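Local coordinates for protein Hia (Adhesin) (Haemophilus influenzae, PDB 3EMF) that probably mediates adhesion of the bacterium to host cells as a trimeric autotransporter on its outer membrane, this chain being one of its binding domains, at residues T56-T59 with V60-R64. Numbering follows the deposited sequence.
Sequences TAAT and VGNLR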
ATOM      1  N   THR A  56      19.408   8.016   1.812  1.00 39.47           N
ATOM      2  CA  THR A  56      19.911   7.330   0.636  1.00 31.99           C
ATOM      3  C   THR A  56      18.868   7.521  -0.444  1.00 30.13           C
ATOM      4  O   THR A  56      17.665   7.517  -0.155  1.00 37.60           O
ATOM      5  CB  THR A  56      20.072   5.829   0.933  1.00 37.33           C
ATOM      6  OG1 THR A  56      20.947   5.664   2.061  1.00 37.59           O
ATOM      7  CG2 THR A  56      20.639   5.073  -0.277  1.00 36.72           C
ATOM      8  N   ALA A  57      19.323   7.715  -1.677  1.00 30.77           N
ATOM      9  CA  ALA A  57      18.427   7.802  -2.827  1.00 29.14           C
ATOM     10  C   ALA A  57      17.590   6.535  -2.943  1.00 26.40           C
ATOM     11  O   ALA A  57      18.121   5.429  -2.916  1.00 30.24           O
ATOM     12  CB  ALA A  57      19.221   8.012  -4.099  1.00 27.01           C
ATOM     13  N   ALA A  58      16.272   6.700  -3.048  1.00 30.08           N
ATOM     14  CA  ALA A  58      15.413   5.579  -3.398  1.00 26.99           C
ATOM     15  C   ALA A  58      15.424   5.430  -4.922  1.00 23.85           C
ATOM     16  O   ALA A  58      15.571   6.411  -5.650  1.00 27.82           O
ATOM     17  CB  ALA A  58      14.005   5.794  -2.898  1.00 19.90           C
ATOM     18  N   THR A  59      15.309   4.203  -5.406  1.00 21.80           N
ATOM     19  CA  THR A  59      15.291   3.964  -6.855  1.00 22.23           C
ATOM     20  C   THR A  59      13.915   3.515  -7.333  1.00 22.20           C
ATOM     21  O   THR A  59      13.080   3.091  -6.539  1.00 24.40           O
ATOM     22  CB  THR A  59      16.305   2.886  -7.260  1.00 26.53           C
ATOM     23  OG1 THR A  59      15.828   1.611  -6.819  1.00 27.86           O
ATOM     24  CG2 THR A  59      17.666   3.188  -6.631  1.00 25.00           C
ATOM     25  N   VAL A  60      13.690   3.600  -8.636  1.00 28.55           N
ATOM     26  CA  VAL A  60      12.451   3.094  -9.218  1.00 24.45           C
ATOM     27  C   VAL A  60      12.366   1.588  -8.987  1.00 29.13           C
ATOM     28  O   VAL A  60      11.299   1.072  -8.719  1.00 25.37           O
ATOM     29  CB  VAL A  60      12.338   3.453 -10.717  1.00 27.44           C
ATOM     30  CG1 VAL A  60      11.070   2.838 -11.334  1.00 30.71           C
ATOM     31  CG2 VAL A  60      12.356   4.987 -10.881  1.00 25.54           C
ATOM     32  N   GLY A  61      13.497   0.882  -9.053  1.00 28.31           N
ATOM     33  CA  GLY A  61      13.492  -0.517  -8.684  1.00 22.32           C
ATOM     34  C   GLY A  61      12.940  -0.765  -7.280  1.00 25.34           C
ATOM     35  O   GLY A  61      12.255  -1.764  -7.031  1.00 23.04           O
ATOM     36  N   ASN A  62      13.248   0.133  -6.352  1.00 28.19           N
ATOM     37  CA  ASN A  62      12.721   0.034  -4.994  1.00 24.33           C
ATOM     38  C   ASN A  62      11.192   0.154  -4.990  1.00 22.94           C
ATOM     39  O   ASN A  62      10.508  -0.596  -4.303  1.00 22.08           O
ATOM     40  CB  ASN A  62      13.293   1.134  -4.093  1.00 20.61           C
ATOM     41  CG  ASN A  62      14.787   1.005  -3.823  1.00 22.95           C
ATOM     42  OD1 ASN A  62      15.385  -0.077  -3.912  1.00 26.94           O
ATOM     43  ND2 ASN A  62      15.405   2.141  -3.468  1.00 21.08           N
ATOM     44  N   LEU A  63      10.654   1.105  -5.755  1.00 20.36           N
ATOM     45  CA  LEU A  63       9.197   1.304  -5.797  1.00 17.68           C
ATOM     46  C   LEU A  63       8.509   0.044  -6.269  1.00 24.38           C
ATOM     47  O   LEU A  63       7.398  -0.248  -5.838  1.00 20.39           O
ATOM     48  CB  LEU A  63       8.815   2.441  -6.736  1.00 19.67           C
ATOM     49  CG  LEU A  63       9.544   3.769  -6.520  1.00 23.83           C
ATOM     50  CD1 LEU A  63       8.960   4.856  -7.412  1.00 26.70           C
ATOM     51  CD2 LEU A  63       9.442   4.145  -5.079  1.00 21.84           C
ATOM     52  N   ARG A  64       9.190  -0.705  -7.147  1.00 22.54           N
ATOM     53  CA  ARG A  64       8.608  -1.883  -7.761  1.00 19.97           C
ATOM     54  C   ARG A  64       8.539  -3.031  -6.767  1.00 27.34           C
ATOM     55  O   ARG A  64       7.934  -4.054  -7.041  1.00 23.51           O
ATOM     56  CB  ARG A  64       9.395  -2.298  -9.009  1.00 25.81           C
ATOM     57  CG  ARG A  64       9.337  -1.264 -10.127  1.00 26.95           C
ATOM     58  CD  ARG A  64      10.020  -1.731 -11.394  1.00 27.94           C
ATOM     59  NE  ARG A  64       9.692  -0.834 -12.496  1.00 29.00           N
ATOM     60  CZ  ARG A  64      10.585  -0.221 -13.259  1.00 33.76           C
ATOM     61  NH1 ARG A  64      11.884  -0.428 -13.068  1.00 31.32           N
ATOM     62  NH2 ARG A  64      10.178   0.588 -14.225  1.00 28.57           N
TER
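T59 and N62 meet in a local helix N-cap, buried where the extended segment 56-59 turns into the short helix 60-63 that precedes strand 67-74. T59 occupies the N-cap position, and its OG1 accepts a hydrogen bond from N62 N at 3.0 Å, with an N-H...O angle of 148°. A threonine suits this place because its short hydroxyl can curl back over the first turn and take up an amide that has no earlier helical carbonyl to bind. The chi1 of 72° sets OG1 between the backbone N and the carbonyl carbon, facing the turn, while CG2 is left beside the backbone N. T59 O accepts the first i+4 backbone bond of the helix, from L63 N at 3.2 Å, and N62 N adds a weak bond to that oxygen. N62 thus has its backbone N-H shared between two oxygens of T59, and its side chain folds back across the threonine, with CG 3.2 Å from T59 OG1. G61, which has no side chain, passes beside the hydroxyl. The capped turn lies at the trimer interface. A58, V60 and G61 form backbone hydrogen bonds with a second subunit, A58 also with the third, and L63 packs on L63 of the third. A long, planar guanidinium suits R64, since it can reach D54 of the second subunit in a salt bridge while one face of the group rests on V60 CG1, 3.6 Å above the guanidinium plane and over its centre.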